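PDB 1VKO: inositol-3-phosphate synthase from Caenorhabditis elegans, which belongs to the inositol phosphate synthase family and binds nicotinamide-adenine-dinucleotide in a domain of the Rossmann type. Local coordinates for residues L80-G85 and W247-E252; W159-S164 and D209-V214; P195-P200 and N283-A288. All coordinates share one frame; numbering follows the deposited sequence.

Contact 1: residues L80-G85 and W247-E252; sequences LLVGLG and WTANTE. With NAD (nicotinamide-adenine-dinucleotide), chain G.
Val82 and Trp247 lie side by side at the ends of parallel strands 77-82 and 242-247, their side chains rising on the same face of the sheet. With CG1 of Val82 anti to the backbone N (chi1 -166°), this methyl reaches Trp247 CZ3 at 3.7 Å, on the six-membered part of the indole, and also comes within 3.5 Å of NAD C2A on the adenine. Ala249 has a similar double role: its CB sits over one face of the Trp247 ring, offset toward the rim, and approaches NAD C4A at 3.3 Å. On the backbone, Val82 O accepts the Thr248 N-H at 2.8 Å. Thr248 CG2 occupies the position between its own backbone N and carbonyl carbon, where it packs against Leu81 CB at 4.0 Å. Gly83 follows with a positive phi of 84°, and its CA passes so close to Ala249 CA, 3.8 Å, that the backbones meet directly with no room for a side chain between them. Farther along 247-252, Thr251 OG1 and NAD O3D are hydrogen-bonded at 2.7 Å, and the same nicotinamide-ribose hydroxyl donates to Ala249 O. Asn250 makes a weak bond through ND2 to NAD O1A. Phe285 of helix 281-291 touches both Val82 and Trp247, adding an aromatic neighbour on their side of the sheet. Gly83 and Gly85 open the glycine-rich turn after the first strand of the parallel sheet, 77-82, and this turn beside the end of an adjacent parallel strand is the classic dinucleotide-binding site of a Rossmann fold.

Contact 2: residues W159-S164 and D209-V214; sequences WDISDS and DRANNV. With NAD (nicotinamide-adenine-dinucleotide), chain G.
Ile161 O receives two weak backbone bonds, from Asn212 N and Asn213 N, where the loop after strand 154-159 meets segment 209-214. This is the adenosine end of the Rossmann-type site, and Ile161 lies within an Asx turn, in which Asp160 OD1 accepts Ser162 N. The Ile161 side chain can be followed outward. CB lies 4.2 Å from Ala211 CB. CG1, held between the backbone N and the carbonyl carbon (chi1 64°), lies near the ribose hydroxyl NAD O2B, whereas CG2 packs against NAD C6A at 3.6 Å. The terminal CD1 ends between NAD C8A at 3.8 Å and Ala211 CB at 3.9 Å, so the side chain spans the adenine from its six-membered to its five-membered ring. Beside it, the Asp160 carboxylate takes a bond from each hydroxyl of the adenosine ribose: O2B to OD1, very short, and O3B to OD2. Such paired acceptance by an acid after the second strand of the parallel sheet is familiar in NAD-binding Rossmann domains. Arg210 comes up to the same ribose, with NAD C3B over one face of its guanidinium and a weak bond from NH1 to O2B. Asn213 ND2 reaches back to Asp160 O at 2.8 Å and also bonds Pro193 O. Near the surface, Asp163 and Asn212 cross at about a right angle, their carboxylate and amide planes 86° apart; Asn212 OD1 accepts Asp163 N at 2.9 Å, while Asn212 ND2 bonds weakly to Asp163 OD1.

Contact 3: residues P195-P200 and N283-A288; sequences PSIYYP and NIFAVA. With NAD (nicotinamide-adenine-dinucleotide), chain G.
The Tyr199 ring has Ile197 CG2 over one face, offset toward the rim, and meets Ile284 CD1 at its edge, near the ring plane. The Phe285 ring is also approached at its edge, by Ser196 OG beside CZ, while Ile197 CD1 comes in obliquely; Trp159 adds an edge-to-face partner. These groups join helix 281-291 to the loop that borders the adenine pocket of the Rossmann-type domain. Ile197 carries the centre of the contact. Its CG1 is anti to the carbonyl carbon (chi1 -59°), and from there CD1 extends to Ile284 CG2 at 3.6 Å, the two isoleucines crossing obliquely. The same methyl meets Phe285 CE2 tip to tip at 3.8 Å. Tyr199 and Ile284 instead cross at about a right angle, with Ile284 CD1 3.6 Å from Tyr199 CE2 and closer still to the hydroxyl, whose hydrogen-bonding partner is His223 ND1 on helix 220-238. That helix also touches Phe285 through Ile227. On its other side the loop bonds the adenine edge: the 6-amino group, NAD N6A, donates weakly to Ile197 O at 2.9 Å, an N-H...O angle of 124° making the bond markedly bent. Ser196 OG, already beside the Phe285 edge, donates to the adjacent ring nitrogen NAD N1A at 2.9 Å.

All three contacts meet the adenosine half of NAD, their centres 10 to 13 Å apart; contact 1 also runs on to the phosphate and the nicotinamide ribose. The adenine is sandwiched: Ile161 of contact 2 covers one face, Val82 and Ala249 of contact 1 lie against the opposite face, and contact 3 supplies the hydrogen bonds at the edge. Contacts 1 and 2 join where Gly85 N approaches Asp160 OD2 at 2.7 Å, tying the glycine-rich turn to the carboxylate that holds the ribose. Asn213 O and Ser196 N, 3.0 Å apart, link contacts 2 and 3, while Val82 CG2 packs on Phe285 CD1 at 3.7 Å between contacts 1 and 3. The Thr248 side chain is about 7 Å from the potassium ion.

Contact 1: residues L80-G85 and W247-E252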
loop_
_atom_site.group_PDB
_atom_site.type_symbol
_atom_site.label_atom_id
_atom_site.label_comp_id
_atom_site.label_asym_id
_atom_site.label_seq_id
_atom_site.Cartn_x
_atom_site.Cartn_y
_atom_site.Cartn_z
ATOM N N LEU A 80 -5.573 4.950 39.501
ATOM C CA LEU A 80 -4.150 5.085 39.719
ATOM C C LEU A 80 -3.349 4.419 38.619
ATOM O O LEU A 80 -3.392 3.179 38.458
ATOM C CB LEU A 80 -3.739 4.446 41.059
ATOM C CG LEU A 80 -4.210 5.052 42.363
ATOM C CD1 LEU A 80 -4.258 3.976 43.455
ATOM C CD2 LEU A 80 -3.301 6.190 42.744
ATOM N N LEU A 81 -2.557 5.205 37.893
ATOM C CA LEU A 81 -1.840 4.602 36.758
ATOM C C LEU A 81 -0.409 4.400 37.092
ATOM O O LEU A 81 0.256 5.303 37.615
ATOM C CB LEU A 81 -1.979 5.448 35.491
ATOM C CG LEU A 81 -3.407 5.835 35.069
ATOM C CD1 LEU A 81 -3.469 6.719 33.841
ATOM C CD2 LEU A 81 -4.226 4.590 34.827
ATOM N N VAL A 82 0.082 3.223 36.790
ATOM C CA VAL A 82 1.521 3.009 36.840
ATOM C C VAL A 82 2.074 3.383 35.492
ATOM O O VAL A 82 1.578 2.927 34.439
ATOM C CB VAL A 82 1.886 1.586 37.235
ATOM C CG1 VAL A 82 3.360 1.517 37.605
ATOM C CG2 VAL A 82 0.997 1.130 38.405
ATOM N N GLY A 83 3.083 4.241 35.518
ATOM C CA GLY A 83 3.529 4.910 34.307
ATOM C C GLY A 83 2.666 6.149 34.072
ATOM O O GLY A 83 2.304 6.445 32.955
ATOM N N LEU A 84 2.327 6.877 35.126
ATOM C CA LEU A 84 1.439 8.059 35.014
ATOM C C LEU A 84 2.019 9.133 34.124
ATOM O O LEU A 84 1.268 9.897 33.510
ATOM C CB LEU A 84 1.127 8.663 36.386
ATOM C CG LEU A 84 0.320 9.978 36.456
ATOM C CD1 LEU A 84 -1.148 9.768 36.046
ATOM C CD2 LEU A 84 0.355 10.638 37.849
ATOM N N GLY A 85 3.348 9.192 34.039
ATOM C CA GLY A 85 4.028 10.239 33.273
ATOM C C GLY A 85 4.367 9.871 31.855
ATOM O O GLY A 85 5.039 10.632 31.170
ATOM N N TRP A 247 -1.860 -0.649 35.045
ATOM C CA TRP A 247 -0.511 -0.623 34.553
ATOM C C TRP A 247 -0.439 -0.149 33.092
ATOM O O TRP A 247 -0.916 -0.828 32.145
ATOM C CB TRP A 247 0.104 -2.024 34.680
ATOM C CG TRP A 247 1.527 -2.054 34.228
ATOM C CD1 TRP A 247 1.985 -2.058 32.933
ATOM C CD2 TRP A 247 2.689 -2.050 35.065
ATOM N NE1 TRP A 247 3.360 -2.056 32.920
ATOM C CE2 TRP A 247 3.823 -2.049 34.210
ATOM C CE3 TRP A 247 2.896 -2.033 36.463
ATOM C CZ2 TRP A 247 5.137 -2.061 34.703
ATOM C CZ3 TRP A 247 4.191 -1.993 36.944
ATOM C CH2 TRP A 247 5.302 -2.035 36.062
ATOM N N THR A 248 0.203 0.992 32.919
ATOM C CA THR A 248 0.497 1.542 31.617
ATOM C C THR A 248 1.920 2.136 31.642
ATOM O O THR A 248 2.197 3.173 31.023
ATOM C CB THR A 248 -0.578 2.592 31.173
ATOM O OG1 THR A 248 -0.210 3.131 29.900
ATOM C CG2 THR A 248 -0.643 3.853 32.103
ATOM N N ALA A 249 2.806 1.466 32.381
ATOM C CA ALA A 249 4.250 1.703 32.339
ATOM C C ALA A 249 4.961 0.747 31.342
ATOM O O ALA A 249 4.327 -0.025 30.665
ATOM C CB ALA A 249 4.829 1.532 33.751
ATOM N N ASN A 250 6.277 0.813 31.236
ATOM C CA ASN A 250 6.970 0.047 30.216
ATOM C C ASN A 250 6.777 -1.435 30.379
ATOM O O ASN A 250 6.630 -1.960 31.486
ATOM C CB ASN A 250 8.449 0.398 30.132
ATOM C CG ASN A 250 8.661 1.808 29.617
ATOM O OD1 ASN A 250 8.824 2.750 30.413
ATOM N ND2 ASN A 250 8.538 1.990 28.283
ATOM N N THR A 251 6.699 -2.092 29.230
ATOM C CA THR A 251 6.599 -3.507 29.142
ATOM C C THR A 251 7.767 -4.072 29.918
ATOM O O THR A 251 8.912 -3.776 29.590
ATOM C CB THR A 251 6.709 -3.835 27.650
ATOM O OG1 THR A 251 5.521 -3.369 27.040
ATOM C CG2 THR A 251 6.669 -5.339 27.399
ATOM N N GLU A 252 7.468 -4.849 30.953
ATOM C CA GLU A 252 8.464 -5.685 31.658
ATOM C C GLU A 252 8.656 -6.983 30.872
ATOM O O GLU A 252 7.825 -7.327 30.041
ATOM C CB GLU A 252 7.958 -6.091 33.062
ATOM C CG GLU A 252 7.576 -4.916 33.952
ATOM C CD GLU A 252 7.162 -5.295 35.367
ATOM O OE1 GLU A 252 6.365 -6.246 35.607
ATOM O OE2 GLU A 252 7.638 -4.593 36.268
HETATM P PA NAD G . 5.787 5.374 27.656
HETATM O O1A NAD G . 7.218 5.131 27.721
HETATM O O2A NAD G . 5.562 6.709 27.075
HETATM O O5B NAD G . 5.212 5.205 29.125
HETATM C C5B NAD G . 5.904 4.446 30.071
HETATM C C4B NAD G . 6.038 5.293 31.322
HETATM O O4B NAD G . 6.098 4.431 32.436
HETATM C C3B NAD G . 7.302 6.104 31.335
HETATM O O3B NAD G . 6.935 7.314 31.979
HETATM C C2B NAD G . 8.237 5.399 32.276
HETATM O O2B NAD G . 8.824 6.442 33.052
HETATM C C1B NAD G . 7.267 4.637 33.174
HETATM N N9A NAD G . 7.721 3.415 33.885
HETATM C C8A NAD G . 8.566 2.424 33.485
HETATM N N7A NAD G . 8.685 1.535 34.495
HETATM C C5A NAD G . 7.944 1.917 35.551
HETATM C C6A NAD G . 7.736 1.400 36.842
HETATM N N6A NAD G . 8.358 0.307 37.313
HETATM N N1A NAD G . 6.913 2.084 37.700
HETATM C C2A NAD G . 6.332 3.259 37.320
HETATM N N3A NAD G . 6.582 3.761 36.084
HETATM C C4A NAD G . 7.360 3.115 35.191
HETATM O O3 NAD G . 5.009 4.219 26.826
HETATM P PN NAD G . 3.459 4.377 26.501
HETATM O O1N NAD G . 2.885 5.277 27.535
HETATM O O2N NAD G . 3.342 4.744 25.087
HETATM O O5D NAD G . 2.789 2.935 26.823
HETATM C C5D NAD G . 3.074 2.252 28.032
HETATM C C4D NAD G . 2.819 0.734 27.977
HETATM O O4D NAD G . 1.566 0.467 27.397
HETATM C C3D NAD G . 3.853 -0.048 27.159
HETATM O O3D NAD G . 4.140 -1.244 27.828
HETATM C C2D NAD G . 3.084 -0.463 25.931
HETATM O O2D NAD G . 3.484 -1.694 25.349
HETATM C C1D NAD G . 1.697 -0.610 26.495
HETATM N N1N NAD G . 0.804 -0.601 25.343
HETATM C C2N NAD G . 0.730 0.501 24.550
HETATM C C3N NAD G . -0.100 0.473 23.451
HETATM C C7N NAD G . -0.433 1.790 22.859
HETATM O O7N NAD G . 0.238 2.897 23.432
HETATM N N7N NAD G . -1.332 1.875 21.870
HETATM C C4N NAD G . -0.878 -0.662 23.153
HETATM C C5N NAD G . -0.773 -1.774 23.959
HETATM C C6N NAD G . 0.089 -1.741 25.066
HETATM O O HOH W 1 2.125 5.876 30.416
#

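Contact 2: residues W159-S164 and D209-V214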
loop_
_atom_site.group_PDB
_atom_site.type_symbol
_atom_site.label_atom_id
_atom_site.label_comp_id
_atom_site.label_asym_id
_atom_site.label_seq_id
_atom_site.Cartn_x
_atom_site.Cartn_y
_atom_site.Cartn_z
ATOM N N TRP A 159 1.927 6.643 39.630
ATOM C CA TRP A 159 3.361 6.602 39.889
ATOM C C TRP A 159 4.225 6.643 38.642
ATOM O O TRP A 159 3.831 6.166 37.584
ATOM C CB TRP A 159 3.710 5.338 40.617
ATOM C CG TRP A 159 2.951 5.068 41.877
ATOM C CD1 TRP A 159 3.342 5.365 43.157
ATOM C CD2 TRP A 159 1.706 4.375 41.983
ATOM N NE1 TRP A 159 2.390 4.924 44.044
ATOM C CE2 TRP A 159 1.375 4.317 43.354
ATOM C CE3 TRP A 159 0.810 3.825 41.053
ATOM C CZ2 TRP A 159 0.201 3.701 43.818
ATOM C CZ3 TRP A 159 -0.322 3.190 41.507
ATOM C CH2 TRP A 159 -0.629 3.144 42.885
ATOM N N ASP A 160 5.427 7.174 38.777
ATOM C CA ASP A 160 6.352 7.101 37.684
ATOM C C ASP A 160 7.774 7.155 38.158
ATOM O O ASP A 160 8.086 7.974 39.002
ATOM C CB ASP A 160 6.109 8.212 36.682
ATOM C CG ASP A 160 6.475 7.792 35.247
ATOM O OD1 ASP A 160 7.619 7.405 35.009
ATOM O OD2 ASP A 160 5.668 7.795 34.306
ATOM N N ILE A 161 8.628 6.280 37.609
ATOM C CA ILE A 161 10.066 6.321 37.888
ATOM C C ILE A 161 10.707 7.650 37.426
ATOM O O ILE A 161 11.815 7.985 37.843
ATOM C CB ILE A 161 10.796 5.114 37.276
ATOM C CG1 ILE A 161 10.702 5.135 35.736
ATOM C CG2 ILE A 161 10.247 3.793 37.873
ATOM C CD1 ILE A 161 11.591 4.069 34.979
ATOM N N SER A 162 10.005 8.408 36.584
ATOM C CA SER A 162 10.466 9.741 36.156
ATOM C C SER A 162 9.698 10.834 36.883
ATOM O O SER A 162 8.463 10.808 36.910
ATOM C CB SER A 162 10.250 9.944 34.665
ATOM O OG SER A 162 10.663 11.267 34.337
ATOM N N ASP A 163 10.398 11.809 37.447
ATOM C CA ASP A 163 9.685 12.811 38.261
ATOM C C ASP A 163 9.073 13.978 37.481
ATOM O O ASP A 163 8.398 14.846 38.082
ATOM C CB ASP A 163 10.543 13.314 39.437
ATOM C CG ASP A 163 11.697 14.162 38.990
ATOM O OD1 ASP A 163 12.018 14.150 37.780
ATOM O OD2 ASP A 163 12.341 14.875 39.782
ATOM N N SER A 164 9.315 14.015 36.162
ATOM C CA SER A 164 8.745 15.028 35.279
ATOM C C SER A 164 7.272 15.234 35.550
ATOM O O SER A 164 6.518 14.253 35.676
ATOM C CB SER A 164 8.923 14.621 33.826
ATOM O OG SER A 164 10.299 14.505 33.523
ATOM N N ASP A 209 18.802 6.013 32.662
ATOM C CA ASP A 209 18.762 7.488 32.576
ATOM C C ASP A 209 17.460 8.172 33.052
ATOM O O ASP A 209 17.512 9.261 33.638
ATOM C CB ASP A 209 19.011 7.933 31.113
ATOM C CG ASP A 209 20.454 8.359 30.841
ATOM O OD1 ASP A 209 21.194 8.662 31.812
ATOM O OD2 ASP A 209 20.920 8.444 29.674
ATOM N N ARG A 210 16.312 7.554 32.771
ATOM C CA ARG A 210 15.002 8.169 33.019
ATOM C C ARG A 210 14.546 8.022 34.478
ATOM O O ARG A 210 13.672 8.758 34.951
ATOM C CB ARG A 210 13.964 7.568 32.059
ATOM C CG ARG A 210 12.531 8.051 32.205
ATOM C CD ARG A 210 11.509 7.144 31.542
ATOM N NE ARG A 210 11.182 7.628 30.208
ATOM C CZ ARG A 210 10.168 8.436 29.917
ATOM N NH1 ARG A 210 9.350 8.863 30.879
ATOM N NH2 ARG A 210 9.974 8.811 28.651
ATOM N N ALA A 211 15.160 7.091 35.192
ATOM C CA ALA A 211 14.669 6.678 36.487
ATOM C C ALA A 211 15.295 7.490 37.618
ATOM O O ALA A 211 16.367 7.127 38.121
ATOM C CB ALA A 211 14.911 5.187 36.672
ATOM N N ASN A 212 14.631 8.594 37.994
ATOM C CA ASN A 212 15.108 9.474 39.028
ATOM C C ASN A 212 14.072 9.711 40.138
ATOM O O ASN A 212 14.217 10.620 40.940
ATOM C CB ASN A 212 15.541 10.796 38.397
ATOM C CG ASN A 212 14.364 11.727 38.063
ATOM O OD1 ASN A 212 13.187 11.339 38.097
ATOM N ND2 ASN A 212 14.688 12.970 37.753
ATOM N N ASN A 213 13.029 8.887 40.158
ATOM C CA ASN A 213 11.886 8.995 41.073
ATOM C C ASN A 213 11.569 7.582 41.592
ATOM O O ASN A 213 10.510 7.039 41.296
ATOM C CB ASN A 213 10.679 9.550 40.296
ATOM C CG ASN A 213 9.622 10.181 41.174
ATOM O OD1 ASN A 213 9.917 10.727 42.228
ATOM N ND2 ASN A 213 8.363 10.132 40.719
ATOM N N VAL A 214 12.496 6.978 42.345
ATOM C CA VAL A 214 12.306 5.605 42.844
ATOM C C VAL A 214 12.296 5.429 44.363
ATOM O O VAL A 214 13.050 6.086 45.079
ATOM C CB VAL A 214 13.270 4.560 42.149
ATOM C CG1 VAL A 214 13.719 5.043 40.768
ATOM C CG2 VAL A 214 14.445 4.200 42.999
HETATM P PA NAD G . 5.787 5.374 27.656
HETATM O O1A NAD G . 7.218 5.131 27.721
HETATM O O2A NAD G . 5.562 6.709 27.075
HETATM O O5B NAD G . 5.212 5.205 29.125
HETATM C C5B NAD G . 5.904 4.446 30.071
HETATM C C4B NAD G . 6.038 5.293 31.322
HETATM O O4B NAD G . 6.098 4.431 32.436
HETATM C C3B NAD G . 7.302 6.104 31.335
HETATM O O3B NAD G . 6.935 7.314 31.979
HETATM C C2B NAD G . 8.237 5.399 32.276
HETATM O O2B NAD G . 8.824 6.442 33.052
HETATM C C1B NAD G . 7.267 4.637 33.174
HETATM N N9A NAD G . 7.721 3.415 33.885
HETATM C C8A NAD G . 8.566 2.424 33.485
HETATM N N7A NAD G . 8.685 1.535 34.495
HETATM C C5A NAD G . 7.944 1.917 35.551
HETATM C C6A NAD G . 7.736 1.400 36.842
HETATM N N6A NAD G . 8.358 0.307 37.313
HETATM N N1A NAD G . 6.913 2.084 37.700
HETATM C C2A NAD G . 6.332 3.259 37.320
HETATM N N3A NAD G . 6.582 3.761 36.084
HETATM C C4A NAD G . 7.360 3.115 35.191
HETATM O O3 NAD G . 5.009 4.219 26.826
HETATM P PN NAD G . 3.459 4.377 26.501
HETATM O O1N NAD G . 2.885 5.277 27.535
HETATM O O2N NAD G . 3.342 4.744 25.087
HETATM O O5D NAD G . 2.789 2.935 26.823
HETATM C C5D NAD G . 3.074 2.252 28.032
HETATM C C4D NAD G . 2.819 0.734 27.977
HETATM O O4D NAD G . 1.566 0.467 27.397
HETATM C C3D NAD G . 3.853 -0.048 27.159
HETATM O O3D NAD G . 4.140 -1.244 27.828
HETATM C C2D NAD G . 3.084 -0.463 25.931
HETATM O O2D NAD G . 3.484 -1.694 25.349
HETATM C C1D NAD G . 1.697 -0.610 26.495
HETATM N N1N NAD G . 0.804 -0.601 25.343
HETATM C C2N NAD G . 0.730 0.501 24.550
HETATM C C3N NAD G . -0.100 0.473 23.451
HETATM C C7N NAD G . -0.433 1.790 22.859
HETATM O O7N NAD G . 0.238 2.897 23.432
HETATM N N7N NAD G . -1.332 1.875 21.870
HETATM C C4N NAD G . -0.878 -0.662 23.153
HETATM C C5N NAD G . -0.773 -1.774 23.959
HETATM C C6N NAD G . 0.089 -1.741 25.066
#

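Contact 3: residues P195-P200 and N283-A288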
loop_
_atom_site.group_PDB
_atom_site.type_symbol
_atom_site.label_atom_id
_atom_site.label_comp_id
_atom_site.label_asym_id
_atom_site.label_seq_id
_atom_site.Cartn_x
_atom_site.Cartn_y
_atom_site.Cartn_z
ATOM N N PRO A 195 6.883 8.499 43.427
ATOM C CA PRO A 195 7.985 7.592 43.088
ATOM C C PRO A 195 7.538 6.150 43.040
ATOM O O PRO A 195 6.576 5.776 43.712
ATOM C CB PRO A 195 9.019 7.835 44.196
ATOM C CG PRO A 195 8.308 8.539 45.267
ATOM C CD PRO A 195 7.103 9.225 44.693
ATOM N N SER A 196 8.172 5.361 42.180
ATOM C CA SER A 196 7.738 3.990 41.980
ATOM C C SER A 196 8.818 2.993 42.323
ATOM O O SER A 196 9.935 3.356 42.679
ATOM C CB SER A 196 7.307 3.759 40.523
ATOM O OG SER A 196 6.260 2.807 40.482
ATOM N N ILE A 197 8.466 1.722 42.171
ATOM C CA ILE A 197 9.377 0.606 42.339
ATOM C C ILE A 197 10.125 0.560 41.029
ATOM O O ILE A 197 9.503 0.629 39.978
ATOM C CB ILE A 197 8.541 -0.665 42.527
ATOM C CG1 ILE A 197 7.634 -0.512 43.731
ATOM C CG2 ILE A 197 9.405 -1.911 42.692
ATOM C CD1 ILE A 197 6.621 -1.617 43.835
ATOM N N TYR A 198 11.455 0.440 41.077
ATOM C CA TYR A 198 12.272 0.265 39.877
ATOM C C TYR A 198 13.179 -0.943 40.055
ATOM O O TYR A 198 14.110 -0.884 40.839
ATOM C CB TYR A 198 13.097 1.540 39.655
ATOM C CG TYR A 198 14.096 1.482 38.504
ATOM C CD1 TYR A 198 13.751 0.915 37.284
ATOM C CD2 TYR A 198 15.375 2.001 38.637
ATOM C CE1 TYR A 198 14.641 0.855 36.247
ATOM C CE2 TYR A 198 16.276 1.948 37.588
ATOM C CZ TYR A 198 15.895 1.380 36.398
ATOM O OH TYR A 198 16.761 1.294 35.336
ATOM N N TYR A 199 12.938 -2.041 39.337
ATOM C CA TYR A 199 13.889 -3.158 39.360
ATOM C C TYR A 199 14.522 -3.280 37.960
ATOM O O TYR A 199 13.928 -3.891 37.059
ATOM C CB TYR A 199 13.227 -4.482 39.797
ATOM C CG TYR A 199 12.506 -4.470 41.151
ATOM C CD1 TYR A 199 12.844 -3.563 42.163
ATOM C CD2 TYR A 199 11.514 -5.396 41.426
ATOM C CE1 TYR A 199 12.191 -3.574 43.384
ATOM C CE2 TYR A 199 10.846 -5.399 42.636
ATOM C CZ TYR A 199 11.176 -4.485 43.612
ATOM O OH TYR A 199 10.505 -4.509 44.833
ATOM N N PRO A 200 15.710 -2.705 37.765
ATOM C CA PRO A 200 16.249 -2.469 36.415
ATOM C C PRO A 200 16.102 -3.689 35.492
ATOM O O PRO A 200 15.777 -3.564 34.306
ATOM C CB PRO A 200 17.719 -2.181 36.689
ATOM C CG PRO A 200 17.719 -1.565 38.066
ATOM C CD PRO A 200 16.651 -2.280 38.820
ATOM N N ASN A 283 4.158 -7.239 39.817
ATOM C CA ASN A 283 3.564 -8.179 40.781
ATOM C C ASN A 283 3.232 -7.444 42.076
ATOM O O ASN A 283 2.206 -7.697 42.667
ATOM C CB ASN A 283 4.542 -9.284 41.132
ATOM C CG ASN A 283 4.630 -10.398 40.064
ATOM O OD1 ASN A 283 5.585 -11.162 40.057
ATOM N ND2 ASN A 283 3.635 -10.504 39.199
ATOM N N ILE A 284 4.110 -6.538 42.498
ATOM C CA ILE A 284 3.963 -5.834 43.765
ATOM C C ILE A 284 2.798 -4.855 43.700
ATOM O O ILE A 284 1.920 -4.910 44.551
ATOM C CB ILE A 284 5.310 -5.197 44.262
ATOM C CG1 ILE A 284 6.312 -6.325 44.598
ATOM C CG2 ILE A 284 5.091 -4.419 45.539
ATOM C CD1 ILE A 284 7.766 -5.938 44.513
ATOM N N PHE A 285 2.733 -4.017 42.662
ATOM C CA PHE A 285 1.501 -3.291 42.414
ATOM C C PHE A 285 0.264 -4.183 42.408
ATOM O O PHE A 285 -0.700 -3.862 43.064
ATOM C CB PHE A 285 1.566 -2.470 41.130
ATOM C CG PHE A 285 2.466 -1.296 41.208
ATOM C CD1 PHE A 285 1.991 -0.086 41.736
ATOM C CD2 PHE A 285 3.793 -1.375 40.779
ATOM C CE1 PHE A 285 2.840 1.049 41.815
ATOM C CE2 PHE A 285 4.665 -0.239 40.840
ATOM C CZ PHE A 285 4.178 0.984 41.377
ATOM N N ALA A 286 0.256 -5.302 41.685
ATOM C CA ALA A 286 -0.984 -6.089 41.661
ATOM C C ALA A 286 -1.352 -6.470 43.086
ATOM O O ALA A 286 -2.511 -6.301 43.505
ATOM C CB ALA A 286 -0.873 -7.318 40.752
ATOM N N VAL A 287 -0.358 -6.943 43.842
ATOM C CA VAL A 287 -0.550 -7.295 45.272
ATOM C C VAL A 287 -0.980 -6.105 46.153
ATOM O O VAL A 287 -1.940 -6.201 46.907
ATOM C CB VAL A 287 0.678 -8.061 45.812
ATOM C CG1 VAL A 287 0.562 -8.342 47.304
ATOM C CG2 VAL A 287 0.811 -9.390 45.082
ATOM N N ALA A 288 -0.318 -4.964 46.027
ATOM C CA ALA A 288 -0.713 -3.798 46.815
ATOM C C ALA A 288 -2.169 -3.375 46.563
ATOM O O ALA A 288 -2.827 -2.811 47.446
ATOM C CB ALA A 288 0.204 -2.670 46.541
HETATM P PA NAD G . 5.787 5.374 27.656
HETATM O O1A NAD G . 7.218 5.131 27.721
HETATM O O2A NAD G . 5.562 6.709 27.075
HETATM O O5B NAD G . 5.212 5.205 29.125
HETATM C C5B NAD G . 5.904 4.446 30.071
HETATM C C4B NAD G . 6.038 5.293 31.322
HETATM O O4B NAD G . 6.098 4.431 32.436
HETATM C C3B NAD G . 7.302 6.104 31.335
HETATM O O3B NAD G . 6.935 7.314 31.979
HETATM C C2B NAD G . 8.237 5.399 32.276
HETATM O O2B NAD G . 8.824 6.442 33.052
HETATM C C1B NAD G . 7.267 4.637 33.174
HETATM N N9A NAD G . 7.721 3.415 33.885
HETATM C C8A NAD G . 8.566 2.424 33.485
HETATM N N7A NAD G . 8.685 1.535 34.495
HETATM C C5A NAD G . 7.944 1.917 35.551
HETATM C C6A NAD G . 7.736 1.400 36.842
HETATM N N6A NAD G . 8.358 0.307 37.313
HETATM N N1A NAD G . 6.913 2.084 37.700
HETATM C C2A NAD G . 6.332 3.259 37.320
HETATM N N3A NAD G . 6.582 3.761 36.084
HETATM C C4A NAD G . 7.360 3.115 35.191
HETATM O O3 NAD G . 5.009 4.219 26.826
HETATM P PN NAD G . 3.459 4.377 26.501
HETATM O O1N NAD G . 2.885 5.277 27.535
HETATM O O2N NAD G . 3.342 4.744 25.087
HETATM O O5D NAD G . 2.789 2.935 26.823
HETATM C C5D NAD G . 3.074 2.252 28.032
HETATM C C4D NAD G . 2.819 0.734 27.977
HETATM O O4D NAD G . 1.566 0.467 27.397
HETATM C C3D NAD G . 3.853 -0.048 27.159
HETATM O O3D NAD G . 4.140 -1.244 27.828
HETATM C C2D NAD G . 3.084 -0.463 25.931
HETATM O O2D NAD G . 3.484 -1.694 25.349
HETATM C C1D NAD G . 1.697 -0.610 26.495
HETATM N N1N NAD G . 0.804 -0.601 25.343
HETATM C C2N NAD G . 0.730 0.501 24.550
HETATM C C3N NAD G . -0.100 0.473 23.451
HETATM C C7N NAD G . -0.433 1.790 22.859
HETATM O O7N NAD G . 0.238 2.897 23.432
HETATM N N7N NAD G . -1.332 1.875 21.870
HETATM C C4N NAD G . -0.878 -0.662 23.153
HETATM C C5N NAD G . -0.773 -1.774 23.959
HETATM C C6N NAD G . 0.089 -1.741 25.066
#